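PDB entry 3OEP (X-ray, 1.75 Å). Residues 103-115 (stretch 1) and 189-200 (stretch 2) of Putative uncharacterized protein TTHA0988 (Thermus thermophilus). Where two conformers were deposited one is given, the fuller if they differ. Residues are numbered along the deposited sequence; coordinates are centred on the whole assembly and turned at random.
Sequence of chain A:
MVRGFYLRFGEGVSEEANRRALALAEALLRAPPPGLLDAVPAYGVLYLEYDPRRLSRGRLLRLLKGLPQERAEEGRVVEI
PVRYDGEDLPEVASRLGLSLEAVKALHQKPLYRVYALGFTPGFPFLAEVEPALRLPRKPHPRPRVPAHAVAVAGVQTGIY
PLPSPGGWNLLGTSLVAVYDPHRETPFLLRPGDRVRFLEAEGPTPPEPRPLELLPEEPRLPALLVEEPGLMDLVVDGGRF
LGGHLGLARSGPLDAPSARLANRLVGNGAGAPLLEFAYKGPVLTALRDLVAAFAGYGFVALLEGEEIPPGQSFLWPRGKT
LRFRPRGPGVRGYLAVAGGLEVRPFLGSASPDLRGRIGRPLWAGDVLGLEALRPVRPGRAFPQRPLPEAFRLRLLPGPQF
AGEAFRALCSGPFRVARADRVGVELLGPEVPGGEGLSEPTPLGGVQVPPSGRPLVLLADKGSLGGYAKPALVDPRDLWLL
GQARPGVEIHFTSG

Stretch 1, residues 103-115: VKALHQKPLYRVY
Stretch 2 (189-200) LRPGDRVRFLEA

Two arginines of one strand reach back across the pairing to bond backbone carbonyls, one of them already used by the sheet. Arg194, curled m,m,m, sends NE to Tyr112 O (3.1 Å) and NH2 to Leu111 O (2.9 Å); Arg196 (m,t,p) directs NH1 to Lys109 O at 2.9 Å, tying down the segment that leads from the helix to the strand.

The strands run antiparallel at 129°, with Tyr112 opposite Val195 and Arg113 opposite Arg194 (CA-CA 5.0 and 4.5 Å). Tyr112 N to Val195 O and Val195 N to Tyr112 O are both 2.9 Å; Tyr112 O thus accepts from Val195 N as well as from Arg194 NE. Beyond the bridges, Val114 N meets Asp193 O and Gly192 N meets Val114 O, each at 2.9 Å, on a type II turn, Arg190 to Asp193. Gly192, at phi/psi 88/-11, suits that turn because a CB would jam against the preceding carbonyl.

Buried Tyr112 (m) and Val195 (t) share one sheet face; Val114 CG2 packs 3.9 Å from Val195 CG2. Phe197 (m) turns its edge to the Tyr112 ring, and its CD2 lies 3.4 Å from CE1 of His107 (t).

The helix runs at 153° to strand 194-199. Gln108 (m,t) accepts Glu199 N at OE1 (2.9 Å), while extended Lys104 (m,t,t,t) places NZ 3.1 Å from Glu199 OE2, a salt bridge. One water joins Gln108 O and Pro110 O to Phe197 N.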

# COMPACT_ATOMS: atom_id res chain seq x y z
N VAL A 103 0.91 -33.90 12.20
CA VAL A 103 0.75 -32.54 11.66
C VAL A 103 2.05 -32.03 11.04
O VAL A 103 2.07 -31.53 9.91
CB VAL A 103 0.27 -31.54 12.72
CG1 VAL A 103 0.36 -30.11 12.18
CG2 VAL A 103 -1.15 -31.87 13.15
N LYS A 104 3.15 -32.15 11.78
CA LYS A 104 4.45 -31.72 11.28
C LYS A 104 4.83 -32.43 9.99
O LYS A 104 5.30 -31.80 9.04
CB LYS A 104 5.54 -31.98 12.31
CG LYS A 104 5.43 -31.20 13.60
CD LYS A 104 6.65 -31.53 14.45
CE LYS A 104 6.47 -31.30 15.92
NZ LYS A 104 7.69 -31.79 16.60
N ALA A 105 4.64 -33.74 9.96
CA ALA A 105 4.99 -34.52 8.78
C ALA A 105 4.15 -34.14 7.56
O ALA A 105 4.68 -33.98 6.46
CB ALA A 105 4.87 -36.02 9.07
N LEU A 106 2.84 -33.98 7.77
CA LEU A 106 1.95 -33.54 6.69
C LEU A 106 2.35 -32.18 6.15
O LEU A 106 2.35 -31.96 4.94
CB LEU A 106 0.48 -33.51 7.16
CG LEU A 106 -0.22 -34.87 7.25
CD1 LEU A 106 -1.50 -34.77 8.08
CD2 LEU A 106 -0.52 -35.44 5.87
N HIS A 107 2.70 -31.26 7.05
CA HIS A 107 3.09 -29.92 6.61
C HIS A 107 4.34 -29.94 5.72
O HIS A 107 4.43 -29.18 4.76
CB HIS A 107 3.30 -28.96 7.77
CG HIS A 107 3.46 -27.54 7.33
ND1 HIS A 107 4.67 -26.88 7.35
CD2 HIS A 107 2.57 -26.68 6.78
CE1 HIS A 107 4.51 -25.66 6.86
NE2 HIS A 107 3.25 -25.52 6.50
N GLN A 108 5.30 -30.81 6.04
CA GLN A 108 6.55 -30.91 5.28
C GLN A 108 6.43 -31.72 4.00
O GLN A 108 7.33 -31.68 3.18
CB GLN A 108 7.64 -31.54 6.14
CG GLN A 108 8.05 -30.72 7.33
CD GLN A 108 8.91 -31.50 8.28
OE1 GLN A 108 10.11 -31.66 8.06
NE2 GLN A 108 8.30 -31.99 9.36
N LYS A 109 5.35 -32.48 3.84
CA LYS A 109 5.26 -33.43 2.73
C LYS A 109 5.24 -32.81 1.31
O LYS A 109 6.00 -33.25 0.45
CB LYS A 109 4.06 -34.38 2.92
CG LYS A 109 4.04 -35.55 1.95
CD LYS A 109 2.98 -36.57 2.36
CE LYS A 109 2.94 -37.76 1.41
NZ LYS A 109 2.26 -37.45 0.13
N PRO A 110 4.39 -31.80 1.06
CA PRO A 110 4.30 -31.31 -0.32
C PRO A 110 5.51 -30.54 -0.83
O PRO A 110 6.27 -29.96 -0.04
CB PRO A 110 3.09 -30.36 -0.28
CG PRO A 110 2.36 -30.68 0.95
CD PRO A 110 3.40 -31.14 1.93
N LEU A 111 5.67 -30.53 -2.14
CA LEU A 111 6.48 -29.52 -2.79
C LEU A 111 5.50 -28.40 -3.14
O LEU A 111 4.72 -28.52 -4.08
CB LEU A 111 7.16 -30.06 -4.05
CG LEU A 111 8.04 -29.04 -4.78
CD1 LEU A 111 9.16 -28.53 -3.87
CD2 LEU A 111 8.62 -29.67 -6.04
N TYR A 112 5.52 -27.34 -2.34
CA TYR A 112 4.57 -26.24 -2.50
C TYR A 112 4.97 -25.33 -3.65
O TYR A 112 6.12 -25.31 -4.07
CB TYR A 112 4.51 -25.40 -1.24
CG TYR A 112 3.97 -26.11 -0.02
CD1 TYR A 112 4.82 -26.72 0.88
CD2 TYR A 112 2.60 -26.15 0.23
CE1 TYR A 112 4.32 -27.36 2.01
CE2 TYR A 112 2.10 -26.78 1.35
CZ TYR A 112 2.96 -27.38 2.25
OH TYR A 112 2.47 -28.01 3.37
N ARG A 113 4.00 -24.58 -4.13
CA ARG A 113 4.21 -23.54 -5.12
C ARG A 113 3.71 -22.21 -4.55
O ARG A 113 2.66 -22.17 -3.90
CB ARG A 113 3.43 -23.88 -6.39
CG ARG A 113 3.52 -22.86 -7.49
CD ARG A 113 2.62 -23.26 -8.65
NE ARG A 113 2.62 -22.22 -9.67
CZ ARG A 113 3.47 -22.13 -10.69
NH1 ARG A 113 4.42 -23.05 -10.87
NH2 ARG A 113 3.36 -21.12 -11.54
N VAL A 114 4.46 -21.14 -4.79
CA VAL A 114 4.03 -19.80 -4.44
C VAL A 114 3.02 -19.32 -5.49
O VAL A 114 3.40 -18.98 -6.61
CB VAL A 114 5.20 -18.79 -4.39
CG1 VAL A 114 4.69 -17.39 -4.05
CG2 VAL A 114 6.26 -19.25 -3.37
N TYR A 115 1.74 -19.31 -5.12
CA TYR A 115 0.67 -18.89 -6.02
C TYR A 115 0.42 -17.38 -6.01
O TYR A 115 -0.12 -16.82 -6.96
CB TYR A 115 -0.64 -19.60 -5.68
CG TYR A 115 -0.71 -20.99 -6.26
CD1 TYR A 115 -0.15 -22.07 -5.59
CD2 TYR A 115 -1.31 -21.21 -7.49
CE1 TYR A 115 -0.21 -23.35 -6.13
CE2 TYR A 115 -1.38 -22.49 -8.03
CZ TYR A 115 -0.82 -23.55 -7.34
OH TYR A 115 -0.88 -24.82 -7.87
N LEU A 189 11.44 -15.19 -1.65
CA LEU A 189 10.50 -15.93 -2.49
C LEU A 189 9.90 -15.04 -3.55
O LEU A 189 9.64 -13.85 -3.33
CB LEU A 189 9.39 -16.53 -1.63
CG LEU A 189 9.85 -17.64 -0.69
CD1 LEU A 189 8.74 -18.04 0.26
CD2 LEU A 189 10.36 -18.85 -1.48
N ARG A 190 9.67 -15.63 -4.71
CA ARG A 190 9.04 -14.95 -5.82
C ARG A 190 7.83 -15.76 -6.26
O ARG A 190 7.76 -16.97 -6.01
CB ARG A 190 10.02 -14.80 -6.97
N PRO A 191 6.86 -15.09 -6.91
CA PRO A 191 5.73 -15.83 -7.45
C PRO A 191 6.21 -16.96 -8.36
O PRO A 191 7.13 -16.76 -9.16
CB PRO A 191 4.95 -14.77 -8.24
CG PRO A 191 5.42 -13.46 -7.70
CD PRO A 191 6.83 -13.67 -7.28
N GLY A 192 5.62 -18.13 -8.20
CA GLY A 192 6.01 -19.29 -8.99
C GLY A 192 7.15 -20.15 -8.45
O GLY A 192 7.39 -21.23 -8.96
N ASP A 193 7.87 -19.68 -7.42
CA ASP A 193 8.89 -20.51 -6.79
C ASP A 193 8.26 -21.78 -6.19
O ASP A 193 7.08 -21.79 -5.83
CB ASP A 193 9.60 -19.76 -5.65
CG ASP A 193 10.67 -18.81 -6.15
OD1 ASP A 193 11.04 -18.85 -7.34
OD2 ASP A 193 11.16 -18.01 -5.32
N ARG A 194 9.07 -22.83 -6.09
CA ARG A 194 8.67 -24.01 -5.35
C ARG A 194 9.34 -23.94 -3.98
O ARG A 194 10.43 -23.40 -3.83
CB ARG A 194 9.06 -25.29 -6.09
CG ARG A 194 8.54 -25.38 -7.52
CD ARG A 194 7.02 -25.23 -7.61
NE ARG A 194 6.30 -26.35 -6.99
CZ ARG A 194 5.99 -27.50 -7.59
NH1 ARG A 194 6.35 -27.74 -8.86
NH2 ARG A 194 5.33 -28.44 -6.92
N VAL A 195 8.65 -24.48 -2.98
CA VAL A 195 9.08 -24.34 -1.60
C VAL A 195 8.90 -25.65 -0.87
O VAL A 195 7.89 -26.34 -1.03
CB VAL A 195 8.24 -23.27 -0.88
CG1 VAL A 195 8.56 -23.24 0.61
CG2 VAL A 195 8.46 -21.89 -1.52
N ARG A 196 9.90 -26.01 -0.06
CA ARG A 196 9.82 -27.16 0.83
C ARG A 196 10.14 -26.71 2.25
O ARG A 196 11.08 -25.95 2.46
CB ARG A 196 10.78 -28.27 0.40
CG ARG A 196 10.26 -29.13 -0.74
CD ARG A 196 10.91 -30.50 -0.79
NE ARG A 196 10.74 -31.25 0.45
CZ ARG A 196 9.64 -31.94 0.77
NH1 ARG A 196 8.60 -31.95 -0.05
NH2 ARG A 196 9.59 -32.60 1.92
N PHE A 197 9.33 -27.17 3.20
CA PHE A 197 9.57 -26.93 4.61
C PHE A 197 10.32 -28.11 5.20
O PHE A 197 10.12 -29.26 4.79
CB PHE A 197 8.25 -26.75 5.36
CG PHE A 197 7.51 -25.49 5.02
CD1 PHE A 197 7.82 -24.30 5.65
CD2 PHE A 197 6.50 -25.49 4.09
CE1 PHE A 197 7.13 -23.13 5.35
CE2 PHE A 197 5.81 -24.32 3.78
CZ PHE A 197 6.13 -23.15 4.41
N LEU A 198 11.19 -27.82 6.17
CA LEU A 198 11.97 -28.86 6.83
C LEU A 198 12.11 -28.54 8.30
O LEU A 198 12.54 -27.45 8.66
CB LEU A 198 13.34 -28.94 6.18
CG LEU A 198 14.29 -30.00 6.74
CD1 LEU A 198 13.74 -31.40 6.50
CD2 LEU A 198 15.66 -29.82 6.11
N GLU A 199 11.76 -29.49 9.17
CA GLU A 199 11.87 -29.27 10.61
C GLU A 199 13.34 -29.06 10.96
O GLU A 199 14.22 -29.81 10.50
CB GLU A 199 11.29 -30.43 11.41
CG GLU A 199 11.29 -30.16 12.92
CD GLU A 199 10.55 -31.22 13.73
OE1 GLU A 199 10.49 -32.38 13.29
OE2 GLU A 199 10.03 -30.87 14.81
N ALA A 200 13.60 -28.05 11.78
CA ALA A 200 14.96 -27.70 12.16
C ALA A 200 14.99 -26.97 13.49
O ALA A 200 13.98 -26.42 13.94
CB ALA A 200 15.60 -26.82 11.07
O HOH W 1 7.40 -29.11 2.27
O HOH W 2 9.24 -33.66 11.37